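Molybdopterin biosynthesis enzyme, MoaB (PDB 3MCH) probably binds molybdopterin and takes part in a step of molybdenum-cofactor biosynthesis. Local coordinates at residues 94-97 with 98-102; 131-134 with 135-138. One frame throughout, in Å; residues are numbered along the deposited sequence.

Followed from the N terminus, contact 1 (94-97 with 98-102) is the first of the two, on the short helix 93-99, and spans its last turns and the residues that leave it. Contact 2 (131-134 with 135-138) comes later, at the start of helix 132-142, just after strand 123-128. Each contact closes no more than local helical turns, and the two follow in series, without nesting or crossing. In space they meet: M99 O of contact 1 lies 2.7 Å from S138 OG of contact 2, a probable hydrogen bond, and L101 packs on E137. One helix end is thereby joined to another helix's first turns, while contact 1 also faces both neighbouring subunits.

Contact 1: 94-97 with 98-102; sequences GLAE and LMRLV
R100 folds back over A96 and shows how a long polar side chain can retrace the end of its own helix. Its CG stands anti to the carbonyl carbon, and a bend at chi3 (-81°) turns the guanidinium so that A96 O lies 3.6 Å above its plane, over its centre. NH2 also reaches A96 CB at 3.9 Å. The charged end serves the assembly: NH2 makes a salt bridge with E97 OE2 of the third subunit, and NH1 is hydrogen-bonded to S113 O of its own chain. E97 in turn gives OE2 to R100 NH2 of the second subunit, so the same E97-R100 bridge is passed from one chain to the next, joining this subunit to both neighbours and probably stabilising both charges.

On the flank toward the sheet, M99 bends at chi3 (-72°), which brings CE back to 3.8 Å from A96 CA; the same side chain packs on L126 and L128 of strand 123-128. L95 and L98 cross obliquely, CD2 of L95 meeting CD1 of L98 at 3.9 Å, with L98 CG against G94 O.

The backbone bonds M99 N to L95 O (3.0 Å) and L98 N to G94 O are regular, but the ladder then frays. R100 N has only a weak bond to A96 O and a second bond, 3.1 Å, to E97 O, which it approaches from above the carbonyl plane. V102 N makes a long, weak but nearly straight bond to the same oxygen, and V102 CG2 lies 3.3 Å from E97 O. L101, with positive phi (57°), is the residue at which the chain leaves helical geometry, and its N bonds back to L98 O at 2.9 Å. With these two bonds, from L101 N and V102 N, the arrangement is a Schellman motif, here ending helix 93-99 within the subunit interface.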
loop_
_atom_site.group_PDB
_atom_site.type_symbol
_atom_site.label_atom_id
_atom_site.label_comp_id
_atom_site.label_asym_id
_atom_site.label_seq_id
_atom_site.Cartn_x
_atom_site.Cartn_y
_atom_site.Cartn_z
ATOM N N GLY B 94 -4.008 -4.848 -1.521
ATOM C CA GLY B 94 -4.302 -5.652 -0.345
ATOM C C GLY B 94 -3.595 -6.992 -0.350
ATOM O O GLY B 94 -3.209 -7.502 0.709
ATOM N N LEU B 95 -3.422 -7.578 -1.531
ATOM C CA LEU B 95 -2.747 -8.871 -1.613
ATOM C C LEU B 95 -1.238 -8.699 -1.466
ATOM O O LEU B 95 -0.561 -9.557 -0.903
ATOM C CB LEU B 95 -3.094 -9.569 -2.936
ATOM C CG LEU B 95 -4.543 -10.061 -3.021
ATOM C CD1 LEU B 95 -4.830 -10.663 -4.398
ATOM C CD2 LEU B 95 -4.775 -11.103 -1.924
ATOM N N ALA B 96 -0.714 -7.583 -1.972
ATOM C CA ALA B 96 0.714 -7.303 -1.855
ATOM C C ALA B 96 1.028 -7.120 -0.366
ATOM O O ALA B 96 2.080 -7.535 0.114
ATOM C CB ALA B 96 1.072 -6.038 -2.642
ATOM N N GLU B 97 0.100 -6.506 0.362
ATOM C CA GLU B 97 0.272 -6.286 1.800
ATOM C C GLU B 97 0.232 -7.628 2.536
ATOM O O GLU B 97 1.014 -7.872 3.453
ATOM C CB GLU B 97 -0.838 -5.361 2.317
ATOM C CG GLU B 97 -0.827 -3.997 1.651
ATOM C CD GLU B 97 -2.099 -3.196 1.877
ATOM O OE1 GLU B 97 -3.127 -3.782 2.279
ATOM O OE2 GLU B 97 -2.070 -1.968 1.630
ATOM N N LEU B 98 -0.680 -8.507 2.133
ATOM C CA LEU B 98 -0.769 -9.808 2.786
ATOM C C LEU B 98 0.526 -10.584 2.594
ATOM O O LEU B 98 1.010 -11.238 3.523
ATOM C CB LEU B 98 -1.946 -10.621 2.232
ATOM C CG LEU B 98 -3.355 -10.141 2.590
ATOM C CD1 LEU B 98 -4.376 -11.096 1.996
ATOM C CD2 LEU B 98 -3.514 -10.068 4.107
ATOM N N MET B 99 1.101 -10.505 1.395
ATOM C CA MET B 99 2.338 -11.231 1.119
ATOM C C MET B 99 3.528 -10.709 1.925
ATOM O O MET B 99 4.530 -11.408 2.086
ATOM C CB MET B 99 2.652 -11.203 -0.381
ATOM C CG MET B 99 1.670 -12.024 -1.208
ATOM S SD MET B 99 2.117 -12.214 -2.950
ATOM C CE MET B 99 1.795 -10.545 -3.545
ATOM N N ARG B 100 3.418 -9.485 2.432
ATOM C CA ARG B 100 4.482 -8.910 3.252
ATOM C C ARG B 100 4.233 -9.232 4.724
ATOM O O ARG B 100 4.995 -8.811 5.596
ATOM C CB ARG B 100 4.565 -7.391 3.059
ATOM C CG ARG B 100 5.325 -6.965 1.819
ATOM C CD ARG B 100 5.582 -5.462 1.815
ATOM N NE ARG B 100 4.431 -4.679 1.368
ATOM C CZ ARG B 100 4.092 -4.513 0.094
ATOM N NH1 ARG B 100 4.810 -5.082 -0.870
ATOM N NH2 ARG B 100 3.047 -3.759 -0.221
ATOM N N LEU B 101 3.154 -9.968 4.983
ATOM C CA LEU B 101 2.780 -10.384 6.340
ATOM C C LEU B 101 2.616 -9.194 7.284
ATOM O O LEU B 101 2.931 -9.281 8.475
ATOM C CB LEU B 101 3.846 -11.334 6.901
ATOM C CG LEU B 101 4.324 -12.461 5.977
ATOM C CD1 LEU B 101 5.391 -13.298 6.694
ATOM C CD2 LEU B 101 3.143 -13.327 5.565
ATOM N N VAL B 102 2.100 -8.092 6.752
ATOM C CA VAL B 102 1.922 -6.864 7.526
ATOM C C VAL B 102 1.075 -7.011 8.784
ATOM O O VAL B 102 -0.066 -7.473 8.733
ATOM C CB VAL B 102 1.297 -5.743 6.658
ATOM C CG1 VAL B 102 1.203 -4.451 7.459
ATOM C CG2 VAL B 102 2.127 -5.528 5.414
#

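Contact 2: 131-134 with 135-138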
loop_
_atom_site.group_PDB
_atom_site.type_symbol
_atom_site.label_atom_id
_atom_site.label_comp_id
_atom_site.label_asym_id
_atom_site.label_seq_id
_atom_site.Cartn_x
_atom_site.Cartn_y
_atom_site.Cartn_z
ATOM N N SER B 131 12.547 -17.303 -1.876
ATOM C CA SER B 131 12.965 -18.442 -1.058
ATOM C C SER B 131 11.783 -19.358 -0.764
ATOM O O SER B 131 10.632 -18.921 -0.761
ATOM C CB SER B 131 13.576 -17.965 0.261
ATOM O OG SER B 131 12.587 -17.466 1.144
ATOM N N PRO B 132 12.050 -20.652 -0.528
ATOM C CA PRO B 132 10.968 -21.594 -0.234
ATOM C C PRO B 132 10.143 -21.123 0.961
ATOM O O PRO B 132 8.911 -21.121 0.915
ATOM C CB PRO B 132 11.715 -22.895 0.052
ATOM C CG PRO B 132 12.916 -22.784 -0.829
ATOM C CD PRO B 132 13.344 -21.352 -0.616
ATOM N N LYS B 133 10.827 -20.718 2.026
ATOM C CA LYS B 133 10.152 -20.242 3.229
ATOM C C LYS B 133 9.360 -18.968 2.949
ATOM O O LYS B 133 8.214 -18.839 3.375
ATOM C CB LYS B 133 11.167 -19.971 4.344
ATOM C CG LYS B 133 10.541 -19.390 5.606
ATOM C CD LYS B 133 11.582 -19.102 6.681
ATOM C CE LYS B 133 10.926 -18.499 7.918
ATOM N NZ LYS B 133 11.896 -18.279 9.025
ATOM N N GLY B 134 9.981 -18.035 2.233
ATOM C CA GLY B 134 9.329 -16.776 1.909
ATOM C C GLY B 134 8.081 -16.944 1.060
ATOM O O GLY B 134 7.024 -16.395 1.379
ATOM N N ALA B 135 8.204 -17.690 -0.033
ATOM C CA ALA B 135 7.072 -17.935 -0.921
ATOM C C ALA B 135 5.957 -18.629 -0.150
ATOM O O ALA B 135 4.778 -18.301 -0.296
ATOM C CB ALA B 135 7.508 -18.802 -2.097
ATOM N N ARG B 136 6.336 -19.586 0.687
ATOM C CA ARG B 136 5.365 -20.334 1.473
ATOM C C ARG B 136 4.549 -19.456 2.413
ATOM O O ARG B 136 3.316 -19.507 2.415
ATOM C CB ARG B 136 6.074 -21.421 2.283
ATOM C CG ARG B 136 5.141 -22.341 3.048
ATOM C CD ARG B 136 5.926 -23.326 3.912
ATOM N NE ARG B 136 6.951 -24.039 3.149
ATOM C CZ ARG B 136 8.251 -23.994 3.420
ATOM N NH1 ARG B 136 8.698 -23.271 4.439
ATOM N NH2 ARG B 136 9.108 -24.677 2.674
ATOM N N GLU B 137 5.234 -18.648 3.215
ATOM C CA GLU B 137 4.546 -17.787 4.164
ATOM C C GLU B 137 3.680 -16.740 3.474
ATOM O O GLU B 137 2.563 -16.469 3.911
ATOM C CB GLU B 137 5.551 -17.103 5.094
ATOM C CG GLU B 137 6.376 -18.074 5.915
ATOM C CD GLU B 137 7.039 -17.408 7.104
ATOM O OE1 GLU B 137 7.599 -16.304 6.935
ATOM O OE2 GLU B 137 7.001 -17.993 8.206
ATOM N N SER B 138 4.194 -16.156 2.397
ATOM C CA SER B 138 3.434 -15.148 1.670
ATOM C C SER B 138 2.190 -15.755 1.026
ATOM O O SER B 138 1.125 -15.137 1.018
ATOM C CB SER B 138 4.303 -14.492 0.591
ATOM O OG SER B 138 5.375 -13.776 1.173
#
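The N-terminal turns of helix 132-142 illustrate how a serine N-cap begins a helix. S131, in the N-cap position, turns its hydroxyl (chi1 73°) to accept a hydrogen bond from G134 N at 2.9 Å, while its carbonyl oxygen takes the first helical bond, from A135 N at 2.8 Å and almost straight (175°). Next come R136 N to P132 O, E137 N to K133 O and S138 N to G134 O, a regular ladder. Beside this cap, P132 and A135 rest on helix 21-30.

R136 sends CG anti to its own N and bends at chi3 (-52°), laying one face of the guanidinium over P132 O, which sits 3.9 Å from the plane. NH1 comes to 3.6 Å from K133 CA.

K133 is fully extended and runs alongside E137, pointing the same way; CE passes 4.0 Å from E137 OE2, but the ammonium itself stays 5.0 Å from that oxygen. Opposite charges therefore lie near without a salt bridge, while the other carboxylate oxygen, OE1, is hydrogen-bonded to T107 OG1. At the buried end of the stretch, S138 OG lies 3.1 Å from G134 O and is hydrogen-bonded to M99 O. Serine, then proline in the first turn, with the hydroxyl accepting from an amide three residues on, is a classic N-cap.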